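Local coordinates for capsid protein (Macrobrachium rosenbergii nodavirus, PDB 5YKU) that forms the protruding domain of a shrimp nodavirus capsid protein, which probably pairs into the dimeric spikes on the surface of the virus particle, at residues K41-P46 and D83-F88; V45-R50 and Q114-R119; C59-N64 and F98-D103. All coordinates share one frame; numbering follows the deposited sequence.

Contact 1: residues K41-P46 and D83-F88; sequences KFIIVP and DGYISF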
ATOM      1  N   LYS A  41      -6.936 -12.592  -3.433  1.00  9.87           N
ATOM      2  CA  LYS A  41      -7.625 -11.398  -2.880  1.00  9.96           C
ATOM      3  C   LYS A  41      -6.907 -11.023  -1.597  1.00  8.63           C
ATOM      4  O   LYS A  41      -6.593 -11.825  -0.734  1.00  9.33           O
ATOM      5  CB  LYS A  41      -9.057 -11.730  -2.568  1.00 11.96           C
ATOM      6  CG  LYS A  41      -9.788 -12.144  -3.807  1.00 14.98           C
ATOM      7  CD  LYS A  41     -11.043 -12.940  -3.411  1.00 21.11           C
ATOM      8  CE  LYS A  41     -12.060 -13.218  -4.558  1.00 24.89           C
ATOM      9  NZ  LYS A  41     -13.151 -14.162  -4.033  1.00 25.16           N
ATOM     10  N   PHE A  42      -6.673  -9.725  -1.460  1.00  8.65           N
ATOM     11  CA  PHE A  42      -5.865  -9.119  -0.400  1.00  8.17           C
ATOM     12  C   PHE A  42      -6.531  -7.908   0.139  1.00  8.36           C
ATOM     13  O   PHE A  42      -7.403  -7.234  -0.511  1.00  9.09           O
ATOM     14  CB  PHE A  42      -4.536  -8.681  -0.969  1.00  9.45           C
ATOM     15  CG  PHE A  42      -3.720  -9.804  -1.525  1.00  9.31           C
ATOM     16  CD1 PHE A  42      -2.880 -10.525  -0.660  1.00 10.23           C
ATOM     17  CD2 PHE A  42      -3.753 -10.163  -2.873  1.00 10.06           C
ATOM     18  CE1 PHE A  42      -2.067 -11.566  -1.168  1.00 10.75           C
ATOM     19  CE2 PHE A  42      -2.996 -11.193  -3.365  1.00 10.49           C
ATOM     20  CZ  PHE A  42      -2.122 -11.923  -2.525  1.00 10.97           C
ATOM     21  N   ILE A  43      -6.067  -7.497   1.329  1.00  9.03           N
ATOM     22  CA  ILE A  43      -6.233  -6.116   1.856  1.00  9.93           C
ATOM     23  C   ILE A  43      -4.862  -5.540   2.047  1.00  8.80           C
ATOM     24  O   ILE A  43      -3.986  -6.223   2.604  1.00 10.21           O
ATOM     25  CB  ILE A  43      -6.986  -6.192   3.212  1.00 10.97           C
ATOM     26  CG1 ILE A  43      -8.394  -6.601   3.111  1.00 11.71           C
ATOM     27  CG2 ILE A  43      -6.971  -4.795   3.891  1.00 13.06           C
ATOM     28  CD1 ILE A  43      -9.325  -5.626   2.407  1.00 12.76           C
ATOM     29  N   ILE A  44      -4.621  -4.328   1.637  1.00  7.97           N
ATOM     30  CA  ILE A  44      -3.370  -3.583   1.966  1.00  7.96           C
ATOM     31  C   ILE A  44      -3.752  -2.418   2.872  1.00  8.29           C
ATOM     32  O   ILE A  44      -4.750  -1.688   2.596  1.00  8.28           O
ATOM     33  CB  ILE A  44      -2.662  -3.159   0.660  1.00  7.97           C
ATOM     34  CG1 ILE A  44      -1.342  -2.455   0.938  1.00  8.10           C
ATOM     35  CG2 ILE A  44      -3.552  -2.326  -0.273  1.00  8.35           C
ATOM     36  CD1 ILE A  44      -0.524  -2.259  -0.277  1.00  9.14           C
ATOM     37  N   VAL A  45      -2.975  -2.279   3.897  1.00  7.86           N
ATOM     38  CA  VAL A  45      -3.151  -1.208   4.882  1.00  8.36           C
ATOM     39  C   VAL A  45      -1.873  -0.446   5.090  1.00  7.80           C
ATOM     40  O   VAL A  45      -0.782  -0.993   4.859  1.00  9.12           O
ATOM     41  CB  VAL A  45      -3.595  -1.737   6.279  1.00  8.35           C
ATOM     42  CG1 VAL A  45      -4.920  -2.417   6.138  1.00  9.66           C
ATOM     43  CG2 VAL A  45      -2.576  -2.674   6.902  1.00  9.33           C
ATOM     44  N   PRO A  46      -1.922   0.810   5.417  1.00  7.98           N
ATOM     45  CA  PRO A  46      -0.741   1.563   5.802  1.00  7.79           C
ATOM     46  C   PRO A  46      -0.252   1.175   7.137  1.00  7.25           C
ATOM     47  O   PRO A  46      -1.043   0.777   7.997  1.00  8.55           O
ATOM     48  CB  PRO A  46      -1.210   3.002   5.756  1.00  7.82           C
ATOM     49  CG  PRO A  46      -2.693   2.905   6.159  1.00  7.80           C
ATOM     50  CD  PRO A  46      -3.149   1.599   5.584  1.00  8.15           C
ATOM     51  N   ASP A  83      -3.876   5.934   7.320  1.00  8.26           N
ATOM     52  CA  ASP A  83      -5.327   5.625   7.318  1.00  8.85           C
ATOM     53  C   ASP A  83      -5.740   5.060   5.978  1.00  8.80           C
ATOM     54  O   ASP A  83      -5.072   5.138   4.971  1.00  9.30           O
ATOM     55  CB  ASP A  83      -6.128   6.900   7.704  1.00 10.42           C
ATOM     56  CG  ASP A  83      -7.624   6.648   8.169  1.00 11.21           C
ATOM     57  OD1 ASP A  83      -8.017   5.540   8.329  1.00 12.36           O
ATOM     58  OD2 ASP A  83      -8.211   7.772   8.370  1.00 17.16           O
ATOM     59  N   GLY A  84      -6.918   4.481   6.027  1.00  8.77           N
ATOM     60  CA  GLY A  84      -7.545   3.871   4.867  1.00  8.25           C
ATOM     61  C   GLY A  84      -7.070   2.445   4.642  1.00  8.40           C
ATOM     62  O   GLY A  84      -6.276   1.839   5.431  1.00  8.54           O
ATOM     63  N   TYR A  85      -7.554   1.838   3.543  1.00  8.58           N
ATOM     64  CA  TYR A  85      -7.096   0.519   3.143  1.00  9.19           C
ATOM     65  C   TYR A  85      -7.607   0.350   1.726  1.00  9.24           C
ATOM     66  O   TYR A  85      -8.474   1.074   1.262  1.00  8.71           O
ATOM     67  CB  TYR A  85      -7.637  -0.596   4.026  1.00  9.07           C
ATOM     68  CG  TYR A  85      -9.134  -0.768   3.926  1.00  9.45           C
ATOM     69  CD1 TYR A  85      -9.998  -0.088   4.806  1.00 10.12           C
ATOM     70  CD2 TYR A  85      -9.701  -1.605   3.054  1.00 10.15           C
ATOM     71  CE1 TYR A  85     -11.356  -0.211   4.737  1.00 10.08           C
ATOM     72  CE2 TYR A  85     -11.101  -1.740   2.945  1.00 10.57           C
ATOM     73  CZ  TYR A  85     -11.882  -1.009   3.768  1.00 10.45           C
ATOM     74  OH  TYR A  85     -13.247  -1.200   3.672  1.00 13.54           O
ATOM     75  N   ILE A  86      -7.004  -0.622   1.028  1.00  8.68           N
ATOM     76  CA  ILE A  86      -7.527  -1.000  -0.329  1.00  8.28           C
ATOM     77  C   ILE A  86      -7.804  -2.487  -0.338  1.00  9.29           C
ATOM     78  O   ILE A  86      -6.931  -3.274   0.103  1.00  8.99           O
ATOM     79  CB  ILE A  86      -6.534  -0.602  -1.401  1.00  8.60           C
ATOM     80  CG1 ILE A  86      -6.338   0.941  -1.421  1.00 10.08           C
ATOM     81  CG2 ILE A  86      -6.958  -1.099  -2.758  1.00 11.18           C
ATOM     82  CD1 ILE A  86      -5.131   1.423  -2.160  1.00 10.19           C
ATOM     83  N   SER A  87      -8.927  -2.924  -0.864  1.00  8.81           N
ATOM     84  CA  SER A  87      -9.200  -4.281  -1.215  1.00  9.29           C
ATOM     85  C   SER A  87      -8.928  -4.463  -2.654  1.00  9.74           C
ATOM     86  O   SER A  87      -9.371  -3.664  -3.468  1.00 10.46           O
ATOM     87  CB  SER A  87     -10.632  -4.576  -0.904  1.00 12.47           C
ATOM     88  OG  SER A  87     -11.456  -3.815  -1.703  1.00 18.48           O
ATOM     89  N   PHE A  88      -8.166  -5.492  -2.989  1.00  9.28           N
ATOM     90  CA  PHE A  88      -7.801  -5.736  -4.366  1.00  9.06           C
ATOM     91  C   PHE A  88      -7.504  -7.194  -4.593  1.00  8.52           C
ATOM     92  O   PHE A  88      -7.185  -7.947  -3.682  1.00 10.26           O
ATOM     93  CB  PHE A  88      -6.602  -4.872  -4.802  1.00 10.20           C
ATOM     94  CG  PHE A  88      -5.306  -5.301  -4.203  1.00  9.93           C
ATOM     95  CD1 PHE A  88      -4.947  -4.929  -2.930  1.00 10.84           C
ATOM     96  CD2 PHE A  88      -4.465  -6.098  -4.916  1.00  9.68           C
ATOM     97  CE1 PHE A  88      -3.725  -5.394  -2.366  1.00 10.19           C
ATOM     98  CE2 PHE A  88      -3.268  -6.564  -4.338  1.00  9.53           C
ATOM     99  CZ  PHE A  88      -2.915  -6.213  -3.065  1.00 10.52           C
TER
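Phe88 lays one face of its ring against CB of Phe42 on the neighbouring antiparallel strand, and these two residues and Ile44 have the most surface buried here. CB of Phe42 lies over the ring face, 3.6 Å from CZ of Phe88 and 28° off the normal through the centroid, a CH-pi contact. The two rings are nearly parallel, with planes 20° apart, but they have slid past each other until their centroids are 5.5 Å apart; they barely overlap, and it is the CB that covers the face. The first torsion of Phe88 (chi1 72°) sets CG between the backbone N and the carbonyl carbon, and the end of the ring leans toward strand 41-46. Its CE1 also meets CG2 of Ile44 at 3.7 Å. That same methyl reaches CB of Ile86 at 3.6 Å, where the two isoleucines lie side by side and point the same way. On the other face of the sheet, CD1 of Ile43 rests on CB of Ser87 (3.7 Å), and CG1 of Val45 touches CB of Tyr85 (3.9 Å). Between the faces, Phe42 with Phe88 and Ile44 with Ile86 form two hydrogen-bonded pairs; Phe42 N gives to Phe88 O at 2.9 Å, and Ile86 N to Ile44 O at the same length. Pro46 has no N-H to give, and its CD instead lies against Gly84 O. Phe98 meets the Phe88 ring edge-to-face from strand 96-104. The chemistry is divided: paired backbone bonds fix the register, while the buried face of Phe42, Ile44, Ile86 and Phe88 is held mainly by apolar contact.

Contact 2: residues V45-R50 and Q114-R119; sequences VPYMDR and QYRIIR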
ATOM      1  N   VAL A  45      -2.975  -2.279   3.897  1.00  7.86           N
ATOM      2  CA  VAL A  45      -3.151  -1.208   4.882  1.00  8.36           C
ATOM      3  C   VAL A  45      -1.873  -0.446   5.090  1.00  7.80           C
ATOM      4  O   VAL A  45      -0.782  -0.993   4.859  1.00  9.12           O
ATOM      5  CB  VAL A  45      -3.595  -1.737   6.279  1.00  8.35           C
ATOM      6  CG1 VAL A  45      -4.920  -2.417   6.138  1.00  9.66           C
ATOM      7  CG2 VAL A  45      -2.576  -2.674   6.902  1.00  9.33           C
ATOM      8  N   PRO A  46      -1.922   0.810   5.417  1.00  7.98           N
ATOM      9  CA  PRO A  46      -0.741   1.563   5.802  1.00  7.79           C
ATOM     10  C   PRO A  46      -0.252   1.175   7.137  1.00  7.25           C
ATOM     11  O   PRO A  46      -1.043   0.777   7.997  1.00  8.55           O
ATOM     12  CB  PRO A  46      -1.210   3.002   5.756  1.00  7.82           C
ATOM     13  CG  PRO A  46      -2.693   2.905   6.159  1.00  7.80           C
ATOM     14  CD  PRO A  46      -3.149   1.599   5.584  1.00  8.15           C
ATOM     15  N   TYR A  47       1.018   1.304   7.368  1.00  7.73           N
ATOM     16  CA  TYR A  47       1.592   1.298   8.744  1.00  7.37           C
ATOM     17  C   TYR A  47       2.628   2.370   8.784  1.00  7.86           C
ATOM     18  O   TYR A  47       2.991   2.950   7.743  1.00  8.06           O
ATOM     19  CB  TYR A  47       2.118  -0.083   9.189  1.00  8.33           C
ATOM     20  CG  TYR A  47       3.469  -0.492   8.650  1.00  9.04           C
ATOM     21  CD1 TYR A  47       4.617  -0.222   9.420  1.00 10.08           C
ATOM     22  CD2 TYR A  47       3.664  -1.154   7.467  1.00  8.21           C
ATOM     23  CE1 TYR A  47       5.880  -0.596   8.990  1.00 10.53           C
ATOM     24  CE2 TYR A  47       4.888  -1.519   7.010  1.00  9.42           C
ATOM     25  CZ  TYR A  47       5.980  -1.202   7.787  1.00 10.92           C
ATOM     26  OH  TYR A  47       7.253  -1.586   7.296  1.00 13.12           O
HETATM   27  N   MSE A  48       3.145   2.685   9.933  1.00  7.80           N
HETATM   28  CA  MSE A  48       4.180   3.692  10.093  1.00  8.61           C
HETATM   29  C   MSE A  48       5.174   3.256  11.127  1.00  8.36           C
HETATM   30  O   MSE A  48       4.868   2.941  12.283  1.00  8.65           O
HETATM   31  CB  MSE A  48       3.572   5.055  10.393  1.00  9.14           C
HETATM   32  CG  MSE A  48       4.505   6.196  10.168  1.00  9.76           C
HETATM   33 SE   MSE A  48       3.534   7.926  10.054  0.67  9.53          SE
HETATM   34  CE  MSE A  48       2.662   7.668   8.339  1.00 10.70           C
ATOM     35  N   ASP A  49       6.443   3.392  10.744  1.00  8.68           N
ATOM     36  CA  ASP A  49       7.580   3.277  11.649  1.00  9.59           C
ATOM     37  C   ASP A  49       8.605   4.209  11.031  1.00  8.93           C
ATOM     38  O   ASP A  49       9.440   3.758  10.220  1.00  9.89           O
ATOM     39  CB  ASP A  49       8.073   1.827  11.780  1.00  9.65           C
ATOM     40  CG  ASP A  49       9.265   1.764  12.625  1.00 12.12           C
ATOM     41  OD1 ASP A  49       9.649   2.676  13.319  1.00 15.40           O
ATOM     42  OD2 ASP A  49       9.895   0.616  12.712  1.00 15.92           O
ATOM     43  N   ARG A  50       8.489   5.494  11.307  1.00  7.79           N
ATOM     44  CA  ARG A  50       9.089   6.500  10.409  1.00  8.20           C
ATOM     45  C   ARG A  50       9.179   7.815  11.099  1.00  8.10           C
ATOM     46  O   ARG A  50       8.166   8.353  11.613  1.00  8.99           O
ATOM     47  CB  ARG A  50       8.186   6.617   9.195  1.00  9.02           C
ATOM     48  CG  ARG A  50       8.677   7.549   8.104  1.00  8.76           C
ATOM     49  CD  ARG A  50       7.634   7.673   7.015  1.00  9.12           C
ATOM     50  NE  ARG A  50       7.985   8.574   5.922  1.00  9.14           N
ATOM     51  CZ  ARG A  50       7.787   9.884   5.887  1.00  9.01           C
ATOM     52  NH1 ARG A  50       7.374  10.561   6.947  1.00  9.85           N
ATOM     53  NH2 ARG A  50       8.048  10.520   4.757  1.00  9.72           N
ATOM     54  N   GLN A 114       4.972   3.324   4.109  1.00  7.51           N
ATOM     55  CA  GLN A 114       5.096   1.863   4.363  1.00  7.50           C
ATOM     56  C   GLN A 114       3.758   1.206   4.344  1.00  7.89           C
ATOM     57  O   GLN A 114       2.754   1.756   4.790  1.00  7.78           O
ATOM     58  CB  GLN A 114       5.742   1.689   5.738  1.00  8.12           C
ATOM     59  CG  GLN A 114       7.174   2.302   5.818  1.00  8.43           C
ATOM     60  CD  GLN A 114       7.518   2.690   7.213  1.00  8.78           C
ATOM     61  OE1 GLN A 114       6.815   3.480   7.885  1.00  9.12           O
ATOM     62  NE2 GLN A 114       8.628   2.227   7.737  1.00 10.29           N
ATOM     63  N   TYR A 115       3.705  -0.004   3.839  1.00  7.85           N
ATOM     64  CA  TYR A 115       2.495  -0.748   3.689  1.00  8.19           C
ATOM     65  C   TYR A 115       2.629  -2.176   4.160  1.00  7.90           C
ATOM     66  O   TYR A 115       3.719  -2.745   4.240  1.00  7.98           O
ATOM     67  CB  TYR A 115       1.990  -0.708   2.225  1.00  8.93           C
ATOM     68  CG  TYR A 115       2.842  -1.503   1.276  1.00  9.41           C
ATOM     69  CD1 TYR A 115       2.784  -2.882   1.203  1.00  9.18           C
ATOM     70  CD2 TYR A 115       3.691  -0.836   0.382  1.00  9.19           C
ATOM     71  CE1 TYR A 115       3.575  -3.547   0.227  1.00  9.32           C
ATOM     72  CE2 TYR A 115       4.515  -1.475  -0.470  1.00 10.64           C
ATOM     73  CZ  TYR A 115       4.422  -2.840  -0.559  1.00  9.81           C
ATOM     74  OH  TYR A 115       5.269  -3.512  -1.467  1.00 13.35           O
ATOM     75  N   ARG A 116       1.475  -2.766   4.543  1.00  8.55           N
ATOM     76  CA  ARG A 116       1.337  -4.165   5.013  1.00  7.76           C
ATOM     77  C   ARG A 116       0.260  -4.826   4.195  1.00  8.85           C
ATOM     78  O   ARG A 116      -0.845  -4.273   4.093  1.00  9.31           O
ATOM     79  CB  ARG A 116       1.039  -4.169   6.494  1.00  8.25           C
ATOM     80  CG  ARG A 116       0.876  -5.589   7.039  1.00  9.69           C
ATOM     81  CD  ARG A 116       0.507  -5.555   8.540  1.00  9.89           C
ATOM     82  NE  ARG A 116       1.443  -4.795   9.337  1.00 10.69           N
ATOM     83  CZ  ARG A 116       2.659  -5.150   9.668  1.00 11.32           C
ATOM     84  NH1 ARG A 116       3.130  -6.339   9.405  1.00 11.58           N
ATOM     85  NH2 ARG A 116       3.367  -4.281  10.401  1.00 11.68           N
ATOM     86  N   ILE A 117       0.543  -5.981   3.687  1.00  9.17           N
ATOM     87  CA  ILE A 117      -0.460  -6.758   2.926  1.00  9.59           C
ATOM     88  C   ILE A 117      -0.945  -7.887   3.742  1.00  9.45           C
ATOM     89  O   ILE A 117      -0.152  -8.610   4.426  1.00 11.42           O
ATOM     90  CB  ILE A 117       0.122  -7.237   1.595  1.00 11.83           C
ATOM     91  CG1 ILE A 117       0.338  -6.019   0.683  1.00 14.26           C
ATOM     92  CG2 ILE A 117      -0.812  -8.268   0.935  1.00 12.57           C
ATOM     93  CD1 ILE A 117       1.002  -6.267  -0.634  1.00 16.67           C
ATOM     94  N   ILE A 118      -2.264  -8.007   3.845  1.00  9.02           N
ATOM     95  CA  ILE A 118      -2.954  -9.045   4.591  1.00  9.10           C
ATOM     96  C   ILE A 118      -3.564 -10.019   3.619  1.00  8.63           C
ATOM     97  O   ILE A 118      -4.363  -9.623   2.696  1.00  8.97           O
ATOM     98  CB  ILE A 118      -4.008  -8.527   5.516  1.00 10.86           C
ATOM     99  CG1 ILE A 118      -3.318  -7.602   6.528  1.00 13.99           C
ATOM    100  CG2 ILE A 118      -4.746  -9.634   6.232  1.00 12.03           C
ATOM    101  CD1 ILE A 118      -4.287  -6.747   7.253  1.00 22.52           C
ATOM    102  N   ARG A 119      -3.283 -11.332   3.766  1.00  9.19           N
ATOM    103  CA  ARG A 119      -3.798 -12.380   2.923  1.00  9.84           C
ATOM    104  C   ARG A 119      -4.484 -13.439   3.743  1.00  9.61           C
ATOM    105  O   ARG A 119      -3.863 -13.993   4.668  1.00 10.24           O
ATOM    106  CB  ARG A 119      -2.607 -13.067   2.194  1.00 10.07           C
ATOM    107  CG  ARG A 119      -3.013 -14.221   1.320  1.00 11.62           C
ATOM    108  CD  ARG A 119      -1.774 -14.959   0.822  1.00 13.27           C
ATOM    109  NE  ARG A 119      -2.069 -16.269   0.271  1.00 13.75           N
ATOM    110  CZ  ARG A 119      -1.225 -17.290   0.220  1.00 14.19           C
ATOM    111  NH1 ARG A 119      -1.699 -18.405  -0.255  1.00 15.84           N
ATOM    112  NH2 ARG A 119       0.001 -17.115   0.734  1.00 15.67           N
TER
HETATM  113  O   HOH W   1       4.703   4.827   6.635  1.00  8.32           O
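Gln114 runs beneath the ring of Tyr47 and ends on the backbone of Asp49, meeting something new at almost every atom. Its CB lies over one face of the ring, offset toward the rim and 3.6 Å from CZ of Tyr47, a CH-pi contact. CG stays near the phenol end, and the chain then carries on extended (chi2 154°), taking CD past the ring to the backbone of Asp49. There the amide is gripped at both ends: OE1 accepts from Asp49 N at 2.9 Å, and NE2 gives to Asp49 O at 3.0 Å, with that oxygen close to the amide plane, though NE2 stands above the plane of the Asp49 carbonyl. A water donates to OE1 at 2.8 Å and also to Tyr47 O, so the amide oxygen takes two bonds. Across the opposite face of Tyr47, NH2 of Arg116 sits toward the rim, and CZ of Arg116 is 5.0 Å from the ring centroid in a cation-pi contact; NH1 of Arg116 bonds Ala13 O. At the ring edge, CE2 of Tyr47 comes within 3.2 Å of Tyr115 O. Farther back, Val45 and Arg116 form a hydrogen-bonded antiparallel pair, with Arg116 N reaching Val45 O at 2.9 Å. Beyond the backbone pairing of Val45 with Arg116, then, a side-chain amide bonds both the N and the O of Asp49, while Tyr47 is flanked by an aliphatic carbon and a cation.

Contact 3: residues C59-N64 and F98-D103; sequences CTITCN and FTLVTD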
ATOM      1  N   CYS A  59       0.758  11.783   1.089  1.00  8.02           N
ATOM      2  CA  CYS A  59       0.668  10.798   0.014  1.00  8.63           C
ATOM      3  C   CYS A  59      -0.688  10.131   0.059  1.00  8.85           C
ATOM      4  O   CYS A  59      -1.146   9.773   1.153  1.00  9.95           O
ATOM      5  CB  CYS A  59       1.793   9.743   0.253  1.00  8.43           C
ATOM      6  SG  CYS A  59       1.712   8.360  -0.940  1.00 10.53           S
ATOM      7  N   THR A  60      -1.288  10.006  -1.084  1.00  9.12           N
ATOM      8  CA  THR A  60      -2.580   9.333  -1.242  1.00  9.32           C
ATOM      9  C   THR A  60      -2.475   8.251  -2.259  1.00  9.90           C
ATOM     10  O   THR A  60      -1.869   8.507  -3.369  1.00 11.14           O
ATOM     11  CB  THR A  60      -3.679  10.330  -1.654  1.00 11.09           C
ATOM     12  OG1 THR A  60      -3.650  11.469  -0.806  1.00 11.98           O
ATOM     13  CG2 THR A  60      -5.016   9.734  -1.588  1.00 12.80           C
ATOM     14  N   ILE A  61      -2.987   7.081  -2.008  1.00  9.44           N
ATOM     15  CA  ILE A  61      -2.805   5.905  -2.874  1.00  9.55           C
ATOM     16  C   ILE A  61      -4.110   5.290  -3.184  1.00  9.61           C
ATOM     17  O   ILE A  61      -4.951   5.092  -2.304  1.00  9.36           O
ATOM     18  CB  ILE A  61      -1.874   4.877  -2.224  1.00 11.20           C
ATOM     19  CG1 ILE A  61      -0.602   5.691  -1.816  1.00 12.40           C
ATOM     20  CG2 ILE A  61      -1.656   3.681  -3.155  1.00 11.70           C
ATOM     21  CD1 ILE A  61       0.464   4.827  -1.392  1.00 13.47           C
ATOM     22  N   THR A  62      -4.293   4.922  -4.469  1.00  9.60           N
ATOM     23  CA  THR A  62      -5.402   4.113  -4.907  1.00  9.78           C
ATOM     24  C   THR A  62      -4.857   2.965  -5.765  1.00  9.83           C
ATOM     25  O   THR A  62      -3.681   3.026  -6.199  1.00 10.47           O
ATOM     26  CB  THR A  62      -6.427   4.968  -5.688  1.00 10.73           C
ATOM     27  OG1 THR A  62      -5.763   5.547  -6.827  1.00 13.89           O
ATOM     28  CG2 THR A  62      -7.074   5.993  -4.853  1.00 11.39           C
ATOM     29  N   CYS A  63      -5.672   1.971  -6.042  1.00  9.47           N
ATOM     30  CA  CYS A  63      -5.252   0.809  -6.854  1.00  9.28           C
ATOM     31  C   CYS A  63      -5.943   0.801  -8.205  1.00 10.54           C
ATOM     32  O   CYS A  63      -7.147   1.103  -8.272  1.00 11.14           O
ATOM     33  CB  CYS A  63      -5.596  -0.454  -6.096  1.00 10.30           C
ATOM     34  SG  CYS A  63      -5.103  -1.982  -6.890  1.00 10.28           S
ATOM     35  N   ASN A  64      -5.181   0.527  -9.231  1.00 10.46           N
ATOM     36  CA  ASN A  64      -5.685   0.564 -10.623  1.00 10.24           C
ATOM     37  C   ASN A  64      -6.279  -0.732 -11.020  1.00 11.51           C
ATOM     38  O   ASN A  64      -6.871  -0.767 -12.100  1.00 13.38           O
ATOM     39  CB  ASN A  64      -4.505   0.838 -11.563  1.00 12.06           C
ATOM     40  CG  ASN A  64      -3.868   2.152 -11.424  1.00 14.59           C
ATOM     41  OD1 ASN A  64      -4.028   2.893 -10.548  1.00 15.93           O
ATOM     42  ND2 ASN A  64      -3.007   2.408 -12.391  1.00 18.32           N
ATOM     43  N   PHE A  98      -0.645   0.407  -8.366  1.00  9.42           N
ATOM     44  CA  PHE A  98      -1.152   1.533  -7.547  1.00  9.00           C
ATOM     45  C   PHE A  98      -0.741   2.850  -8.085  1.00  8.80           C
ATOM     46  O   PHE A  98       0.348   2.977  -8.643  1.00 10.54           O
ATOM     47  CB  PHE A  98      -0.632   1.396  -6.087  1.00  9.49           C
ATOM     48  CG  PHE A  98      -1.123   0.126  -5.438  1.00  9.68           C
ATOM     49  CD1 PHE A  98      -0.456  -1.098  -5.664  1.00 10.25           C
ATOM     50  CD2 PHE A  98      -2.195   0.119  -4.604  1.00  9.31           C
ATOM     51  CE1 PHE A  98      -0.957  -2.277  -5.124  1.00 10.97           C
ATOM     52  CE2 PHE A  98      -2.672  -1.067  -4.065  1.00  9.68           C
ATOM     53  CZ  PHE A  98      -2.058  -2.265  -4.324  1.00  9.88           C
ATOM     54  N   THR A  99      -1.617   3.806  -7.912  1.00  9.81           N
ATOM     55  CA  THR A  99      -1.346   5.207  -8.263  1.00 10.21           C
ATOM     56  C   THR A  99      -1.121   6.006  -7.026  1.00 10.74           C
ATOM     57  O   THR A  99      -1.964   5.975  -6.085  1.00 11.61           O
ATOM     58  CB  THR A  99      -2.478   5.826  -9.066  1.00 11.21           C
ATOM     59  OG1 THR A  99      -2.523   5.118 -10.339  1.00 13.64           O
ATOM     60  CG2 THR A  99      -2.208   7.283  -9.406  1.00 13.24           C
ATOM     61  N   LEU A 100      -0.024   6.648  -6.894  1.00  9.58           N
ATOM     62  CA  LEU A 100       0.409   7.483  -5.833  1.00  9.07           C
ATOM     63  C   LEU A 100       0.355   8.928  -6.209  1.00  9.03           C
ATOM     64  O   LEU A 100       0.835   9.330  -7.265  1.00 10.02           O
ATOM     65  CB  LEU A 100       1.817   7.163  -5.351  1.00 10.52           C
ATOM     66  CG  LEU A 100       2.057   5.712  -4.837  1.00 10.08           C
ATOM     67  CD1 LEU A 100       2.431   4.802  -6.020  1.00 11.43           C
ATOM     68  CD2 LEU A 100       3.108   5.667  -3.775  1.00 10.29           C
ATOM     69  N   VAL A 101      -0.277   9.762  -5.412  1.00  9.36           N
ATOM     70  CA  VAL A 101      -0.328  11.208  -5.578  1.00  9.68           C
ATOM     71  C   VAL A 101       0.336  11.829  -4.367  1.00  9.83           C
ATOM     72  O   VAL A 101      -0.138  11.582  -3.214  1.00  9.55           O
ATOM     73  CB  VAL A 101      -1.737  11.700  -5.773  1.00 10.85           C
ATOM     74  CG1 VAL A 101      -1.748  13.251  -5.882  1.00 11.07           C
ATOM     75  CG2 VAL A 101      -2.476  11.045  -6.935  1.00 11.35           C
ATOM     76  N   THR A 102       1.434  12.489  -4.582  1.00 10.02           N
ATOM     77  CA  THR A 102       2.237  13.056  -3.488  1.00  9.72           C
ATOM     78  C   THR A 102       2.255  14.535  -3.559  1.00  9.69           C
ATOM     79  O   THR A 102       2.357  15.121  -4.604  1.00 10.25           O
ATOM     80  CB  THR A 102       3.608  12.457  -3.374  1.00 10.43           C
ATOM     81  OG1 THR A 102       4.278  12.620  -4.640  1.00 11.23           O
ATOM     82  CG2 THR A 102       3.565  10.954  -3.066  1.00 10.72           C
ATOM     83  N   ASP A 103       2.200  15.185  -2.420  1.00  9.18           N
ATOM     84  CA  ASP A 103       2.256  16.627  -2.247  1.00 10.63           C
ATOM     85  C   ASP A 103       3.078  16.861  -0.960  1.00  9.36           C
ATOM     86  O   ASP A 103       2.595  16.692   0.160  1.00 10.33           O
ATOM     87  CB  ASP A 103       0.830  17.219  -2.131  1.00 10.78           C
ATOM     88  CG  ASP A 103       0.856  18.671  -1.870  1.00 14.82           C
ATOM     89  OD1 ASP A 103       1.879  19.296  -1.627  1.00 18.24           O
ATOM     90  OD2 ASP A 103      -0.310  19.169  -1.742  1.00 21.23           O
TER
HETATM   91  O   HOH W   2      -1.757  13.203  -1.695  1.00 13.91           O
HETATM   92  O   HOH W   3      -4.237   7.742  -6.323  1.00 19.85           O
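The ring of Phe98 carries SG of Cys63 over one face, toward the rim, 4.2 Å from its centroid: a sulfur-aromatic contact. With SG anti to the backbone N (chi1 -178°), Cys63 brings its sulfur over the ring, and its CB touches CE2 of Phe98 at 3.6 Å. Trp19 also meets this ring edge-to-face. The other flat group is the amide of Asn64, whose OD1 accepts a hydrogen bond from Thr99 OG1 at 2.7 Å, in the amide plane and on a lone pair, the two side chains crossing at about a right angle. Farther along the face that bears Phe98, CD1 of Ile61 packs on CD2 of Leu100 (3.7 Å), and SG of Cys59 meets CG2 of Thr102. The opposite face is hydrated and largely polar, with three threonines beside Val101: one water joins Thr60 OG1 to Val101 O, and a second links Thr62 OG1 with Thr99 O at 2.9 Å. Four backbone bonds tie Thr60 to Val101 and Thr62 to Thr99, the shortest being Thr99 N to Thr62 O at 2.8 Å. Strands 57-63 and 96-104 form the central E-H pair in the CHEF sheet of an eight-stranded jelly-roll beta sandwich, its apolar face turned to the core.

All three contacts are antiparallel pairings in one continuous order of eight strands that folds into a jelly roll, the regular structure of this helix-free domain. Contacts 1 and 2 lie in the BIDG half (10-18, 114-121, 41-47, 81-89) and share strand 41-47; their centres are about 9 Å apart. Contact 3 belongs to the CHEF half (69-75, 57-63, 96-104, 26-33), centred about 13 Å from contact 1. Because the halves face each other, Ile86 and Phe88 of contact 1 pack on Cys63 of contact 3 across the core. Along the chain, contacts 1 and 3 interleave, whereas both segments of contact 3 fall between those of contact 2. Jelly-roll topology produces this crossing order, joining strands far apart in sequence into one sandwich.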